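Local structure of PHB depolymerase (Penicillium funiculosum, 2D81) at the RB3 site. The protein hydrolyses the ester bonds of polyhydroxybutyrate, degrading this microbial polyester with a circularly permuted alpha/beta hydrolase fold. Numbering follows the deposited sequence.

The RB3 site. Residues 19-20, 56, 60, 103-104, 135, 230, 278-279, 281-282, 284, 287-288, 290. With RB3 ((1R)-3-{[(1R)-3-methoxy-1-methyl-3-oxopropyl]oxy}-1-methyl-3-oxopropyl (3R)-3-hydroxybutanoate), chain B.
Two indole rings meet the (3R)-hydroxybutyrate trimer with their edges, while Val288, packed between them, takes one face of each. Val288 CG1 sits 3.7 Å above the centre of the Trp287 ring, and its other branch, CG2, lies 3.5 Å above the centre of the Trp290 ring. The ester carbon C1B of RB3 lies in plane at the rim of Trp287, and C1C, the next ester carbon, at the rim of Trp290. One face of the His135 imidazole carries the Thr103 methyl CG2, offset toward the ring's rim.

Edge-on recognition is clearest at Trp287. With its CG in the crowded position between backbone N and carbonyl carbon (chi1 62°), NE1 donates to O1B, the central ester carbonyl of RB3, over 2.9 Å. The bond is fairly straight, 157° at the hydrogen, and O1B lies just 1° out of the ring plane. The Cys230–Cys284 disulfide borders the same carbonyl through both sulfurs.

The packing around C4B, the side methyl of the middle unit, suggests how a methyl-bearing unit is recognised. Tyr56 approaches it with the ring atom CD1 at 3.7 Å, the tip of Trp290 touches it with CH2 at 3.8 Å, and Trp287 CZ2 and Val288 CG1 complete an apolar nest.

This crevice leads to the catalytic centre. The engineered Ala19 replaces the nucleophilic serine at the strand-to-helix turn before helix 20-31, and its backbone, with positive phi, fits a nucleophile elbow. Its CB lies 3.2 Å from NE2 of His135, the likely catalytic base, and C2A of the methyl-ester unit of RB3 rests near both atoms.

At the hydroxyl end, Pro281 CD packs 3.4 Å from C4C, the side methyl of the hydroxyl-terminal unit of RB3. Carbonyl O1C is reached indirectly, through a water that lies 2.8 Å from the backbone N of Asn282.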
ATOM      1  N   ALA A  19      -2.456   1.726  -6.782  1.00  7.47           N
ATOM      2  CA  ALA A  19      -1.647   1.897  -7.985  1.00  7.92           C
ATOM      3  C   ALA A  19      -0.166   1.637  -7.708  1.00  7.29           C
ATOM      4  O   ALA A  19       0.209   0.512  -7.373  1.00  7.49           O
ATOM      5  CB  ALA A  19      -1.852   3.298  -8.550  1.00  9.79           C
ATOM      6  N   SER A  20       0.679   2.656  -7.843  1.00  8.12           N
ATOM      7  CA  SER A  20       2.087   2.464  -7.506  1.00  6.92           C
ATOM      8  C   SER A  20       2.187   2.093  -6.029  1.00  7.83           C
ATOM      9  O   SER A  20       3.077   1.343  -5.626  1.00  7.07           O
ATOM     10  CB  SER A  20       2.916   3.729  -7.798  1.00  7.95           C
ATOM     11  OG  SER A  20       2.538   4.828  -6.978  1.00  7.50           O
ATOM     12  N   TYR A  56       7.846  -1.420 -18.014  1.00  7.67           N
ATOM     13  CA  TYR A  56       6.823  -1.173 -17.006  1.00  8.54           C
ATOM     14  C   TYR A  56       5.451  -0.871 -17.613  1.00  9.02           C
ATOM     15  O   TYR A  56       4.426  -1.146 -16.992  1.00  7.84           O
ATOM     16  CB  TYR A  56       7.261  -0.030 -16.078  1.00  9.77           C
ATOM     17  CG  TYR A  56       7.109   1.346 -16.680  1.00  9.99           C
ATOM     18  CD1 TYR A  56       5.909   2.047 -16.567  1.00 10.09           C
ATOM     19  CD2 TYR A  56       8.154   1.938 -17.385  1.00 10.32           C
ATOM     20  CE1 TYR A  56       5.750   3.302 -17.144  1.00 12.24           C
ATOM     21  CE2 TYR A  56       8.007   3.195 -17.968  1.00 11.93           C
ATOM     22  CZ  TYR A  56       6.804   3.869 -17.843  1.00 11.97           C
ATOM     23  OH  TYR A  56       6.648   5.109 -18.416  1.00 14.05           O
ATOM     24  N   MET A  60       0.926  -2.082 -17.350  1.00  7.34           N
ATOM     25  CA  MET A  60      -0.079  -1.028 -17.274  1.00  7.85           C
ATOM     26  C   MET A  60      -1.050  -1.092 -18.448  1.00  9.28           C
ATOM     27  O   MET A  60      -0.967  -1.983 -19.290  1.00 10.07           O
ATOM     28  CB  MET A  60       0.595   0.347 -17.254  1.00  8.75           C
ATOM     29  CG  MET A  60       1.449   0.614 -16.027  1.00 11.20           C
ATOM     30  SD  MET A  60       2.270   2.227 -16.117  1.00 11.76           S
ATOM     31  CE  MET A  60       0.870   3.314 -15.947  1.00 11.80           C
ATOM     32  N   THR A 103      -5.759   2.328 -16.881  1.00  9.55           N
ATOM     33  CA  THR A 103      -4.455   2.857 -16.508  1.00  7.78           C
ATOM     34  C   THR A 103      -3.571   1.729 -15.979  1.00  8.03           C
ATOM     35  O   THR A 103      -2.417   1.593 -16.383  1.00  8.40           O
ATOM     36  CB  THR A 103      -4.590   3.937 -15.427  1.00  9.51           C
ATOM     37  OG1 THR A 103      -5.378   5.021 -15.936  1.00  9.36           O
ATOM     38  CG2 THR A 103      -3.222   4.448 -15.011  1.00 10.24           C
ATOM     39  N   VAL A 104      -4.117   0.930 -15.065  1.00  7.02           N
ATOM     40  CA  VAL A 104      -3.503  -0.344 -14.707  1.00  7.58           C
ATOM     41  C   VAL A 104      -4.396  -1.468 -15.227  1.00  7.94           C
ATOM     42  O   VAL A 104      -4.121  -2.031 -16.280  1.00  9.76           O
ATOM     43  CB  VAL A 104      -3.308  -0.468 -13.177  1.00  8.01           C
ATOM     44  CG1 VAL A 104      -2.677  -1.813 -12.833  1.00  7.90           C
ATOM     45  CG2 VAL A 104      -2.410   0.658 -12.683  1.00  7.66           C
ATOM     46  N   HIS A 135      -9.486   4.169 -12.765  1.00  8.14           N
ATOM     47  CA  HIS A 135      -8.314   4.231 -11.908  1.00  8.37           C
ATOM     48  C   HIS A 135      -8.454   5.349 -10.873  1.00  7.44           C
ATOM     49  O   HIS A 135      -8.194   6.517 -11.161  1.00  8.07           O
ATOM     50  CB  HIS A 135      -7.062   4.467 -12.746  1.00 11.30           C
ATOM     51  CG  HIS A 135      -5.795   4.154 -12.019  1.00 12.11           C
ATOM     52  ND1 HIS A 135      -5.420   2.865 -11.701  1.00 14.34           N
ATOM     53  CD2 HIS A 135      -4.835   4.962 -11.511  1.00 12.55           C
ATOM     54  CE1 HIS A 135      -4.284   2.895 -11.028  1.00 13.79           C
ATOM     55  NE2 HIS A 135      -3.908   4.155 -10.900  1.00 13.34           N
ATOM     56  N   CYS A 230       0.699   7.479  -7.306  1.00  8.31           N
ATOM     57  CA  CYS A 230       1.357   8.616  -7.942  1.00  8.01           C
ATOM     58  C   CYS A 230       0.411   9.818  -7.891  1.00  7.72           C
ATOM     59  O   CYS A 230      -0.810   9.654  -7.942  1.00  7.47           O
ATOM     60  CB  CYS A 230       1.677   8.330  -9.403  1.00  9.29           C
ATOM     61  SG  CYS A 230       2.584   6.817  -9.869  1.00 10.62           S
ATOM     62  N   LEU A 278      14.330   6.709 -16.545  1.00  9.42           N
ATOM     63  CA  LEU A 278      13.016   7.254 -16.243  1.00  9.14           C
ATOM     64  C   LEU A 278      13.109   8.184 -15.034  1.00  9.79           C
ATOM     65  O   LEU A 278      13.863   7.924 -14.093  1.00 10.45           O
ATOM     66  CB  LEU A 278      12.040   6.111 -15.945  1.00 10.56           C
ATOM     67  CG  LEU A 278      10.548   6.437 -16.015  1.00  9.01           C
ATOM     68  CD1 LEU A 278      10.154   6.674 -17.466  1.00 10.83           C
ATOM     69  CD2 LEU A 278       9.737   5.292 -15.430  1.00  8.95           C
ATOM     70  N   SER A 279      12.350   9.274 -15.063  1.00 10.25           N
ATOM     71  CA  SER A 279      12.249  10.152 -13.906  1.00  9.03           C
ATOM     72  C   SER A 279      11.003   9.788 -13.105  1.00  8.86           C
ATOM     73  O   SER A 279      10.237   8.909 -13.505  1.00  6.99           O
ATOM     74  CB  SER A 279      12.192  11.618 -14.353  1.00 10.72           C
ATOM     75  OG  SER A 279      11.140  11.841 -15.277  1.00  9.77           O
ATOM     76  N   PRO A 281       8.574  12.284 -11.707  1.00  9.44           N
ATOM     77  CA  PRO A 281       7.902  13.566 -11.475  1.00  9.98           C
ATOM     78  C   PRO A 281       6.567  13.483 -10.741  1.00 10.30           C
ATOM     79  O   PRO A 281       6.116  14.472 -10.164  1.00 11.47           O
ATOM     80  CB  PRO A 281       7.749  14.129 -12.884  1.00  9.38           C
ATOM     81  CG  PRO A 281       7.533  12.896 -13.700  1.00 10.65           C
ATOM     82  CD  PRO A 281       8.593  11.964 -13.146  1.00 10.91           C
ATOM     83  N   ASN A 282       5.939  12.311 -10.766  1.00 10.05           N
ATOM     84  CA  ASN A 282       4.618  12.138 -10.167  1.00  9.43           C
ATOM     85  C   ASN A 282       4.671  11.692  -8.704  1.00 10.15           C
ATOM     86  O   ASN A 282       3.637  11.596  -8.041  1.00 10.30           O
ATOM     87  CB  ASN A 282       3.805  11.132 -10.985  1.00 12.23           C
ATOM     88  CG  ASN A 282       3.467  11.647 -12.378  1.00 15.35           C
ATOM     89  OD1 ASN A 282       3.084  10.880 -13.261  1.00 19.63           O
ATOM     90  ND2 ASN A 282       3.602  12.952 -12.576  1.00 14.99           N
ATOM     91  N   CYS A 284       5.727   8.719  -7.343  1.00  7.05           N
ATOM     92  CA  CYS A 284       5.243   7.351  -7.205  1.00  8.71           C
ATOM     93  C   CYS A 284       6.139   6.565  -6.256  1.00  8.63           C
ATOM     94  O   CYS A 284       7.305   6.908  -6.076  1.00 10.77           O
ATOM     95  CB  CYS A 284       5.293   6.631  -8.540  1.00  8.47           C
ATOM     96  SG  CYS A 284       4.529   7.388 -10.003  1.00 10.78           S
ATOM     97  N   TRP A 287       8.331   0.857  -7.944  1.00  8.01           N
ATOM     98  CA  TRP A 287       8.106  -0.507  -8.416  1.00  6.20           C
ATOM     99  C   TRP A 287       8.790  -0.765  -9.763  1.00  6.62           C
ATOM    100  O   TRP A 287       8.488  -1.748 -10.448  1.00  7.25           O
ATOM    101  CB  TRP A 287       6.601  -0.791  -8.538  1.00  7.84           C
ATOM    102  CG  TRP A 287       5.874   0.081  -9.528  1.00  6.61           C
ATOM    103  CD1 TRP A 287       5.529   1.395  -9.371  1.00  6.39           C
ATOM    104  CD2 TRP A 287       5.415  -0.302 -10.831  1.00  6.17           C
ATOM    105  NE1 TRP A 287       4.881   1.852 -10.496  1.00  8.73           N
ATOM    106  CE2 TRP A 287       4.800   0.832 -11.408  1.00  6.80           C
ATOM    107  CE3 TRP A 287       5.465  -1.494 -11.567  1.00  6.05           C
ATOM    108  CZ2 TRP A 287       4.238   0.809 -12.688  1.00  8.48           C
ATOM    109  CZ3 TRP A 287       4.906  -1.516 -12.843  1.00  7.21           C
ATOM    110  CH2 TRP A 287       4.300  -0.369 -13.388  1.00  6.71           C
ATOM    111  N   VAL A 288       9.723   0.106 -10.139  1.00  6.20           N
ATOM    112  CA  VAL A 288      10.379  -0.012 -11.443  1.00  6.51           C
ATOM    113  C   VAL A 288      11.901   0.029 -11.362  1.00  7.59           C
ATOM    114  O   VAL A 288      12.587  -0.250 -12.349  1.00  8.25           O
ATOM    115  CB  VAL A 288       9.911   1.099 -12.409  1.00  7.36           C
ATOM    116  CG1 VAL A 288       8.414   0.988 -12.629  1.00  7.70           C
ATOM    117  CG2 VAL A 288      10.275   2.472 -11.850  1.00  7.47           C
ATOM    118  N   TRP A 290      13.751   2.811  -9.810  1.00  7.67           N
ATOM    119  CA  TRP A 290      14.321   4.157  -9.749  1.00  8.24           C
ATOM    120  C   TRP A 290      15.494   4.230  -8.776  1.00  9.00           C
ATOM    121  O   TRP A 290      16.545   4.792  -9.087  1.00  8.63           O
ATOM    122  CB  TRP A 290      13.271   5.180  -9.305  1.00  8.52           C
ATOM    123  CG  TRP A 290      12.296   5.596 -10.354  1.00  8.50           C
ATOM    124  CD1 TRP A 290      12.579   6.157 -11.567  1.00  9.52           C
ATOM    125  CD2 TRP A 290      10.871   5.543 -10.259  1.00  9.21           C
ATOM    126  NE1 TRP A 290      11.413   6.462 -12.232  1.00  8.12           N
ATOM    127  CE2 TRP A 290      10.350   6.094 -11.450  1.00  9.03           C
ATOM    128  CE3 TRP A 290       9.981   5.084  -9.279  1.00  8.64           C
ATOM    129  CZ2 TRP A 290       8.977   6.197 -11.689  1.00  9.52           C
ATOM    130  CZ3 TRP A 290       8.615   5.186  -9.515  1.00  9.24           C
ATOM    131  CH2 TRP A 290       8.126   5.738 -10.713  1.00  8.09           C
TER
HETATM  132  O1M RB3 B 451      -0.887   6.098 -13.765  1.00 30.39           O
HETATM  133  C1A RB3 B 451      -0.416   5.837 -12.636  1.00 27.41           C
HETATM  134  O1A RB3 B 451       0.037   6.670 -11.821  1.00 30.84           O
HETATM  135  C2A RB3 B 451      -0.395   4.365 -12.217  1.00 24.10           C
HETATM  136  C3A RB3 B 451       1.022   3.906 -11.865  1.00 19.82           C
HETATM  137  C4A RB3 B 451       0.973   2.426 -11.480  1.00 18.87           C
HETATM  138  O3A RB3 B 451       1.872   4.076 -13.012  1.00 18.25           O
HETATM  139  C1B RB3 B 451       3.126   4.486 -12.675  1.00 16.84           C
HETATM  140  O1B RB3 B 451       3.576   4.273 -11.550  1.00 11.77           O
HETATM  141  C2B RB3 B 451       3.956   5.220 -13.730  1.00 17.31           C
HETATM  142  C3B RB3 B 451       5.447   5.293 -13.387  1.00 17.59           C
HETATM  143  C4B RB3 B 451       6.078   3.900 -13.338  1.00 17.31           C
HETATM  144  O3B RB3 B 451       6.121   6.059 -14.398  1.00 22.14           O
HETATM  145  C1C RB3 B 451       6.073   7.397 -14.155  1.00 23.34           C
HETATM  146  O1C RB3 B 451       5.081   7.899 -13.628  1.00 24.73           O
HETATM  147  C2C RB3 B 451       7.264   8.269 -14.560  1.00 24.97           C
HETATM  148  C3C RB3 B 451       6.844   9.337 -15.572  1.00 26.39           C
HETATM  149  C4C RB3 B 451       8.048  10.183 -15.991  1.00 26.08           C
HETATM  150  O3C RB3 B 451       6.254   8.710 -16.713  1.00 29.55           O
HETATM  151  O   HOH W   1       6.606   9.735 -11.605  1.00 10.15           O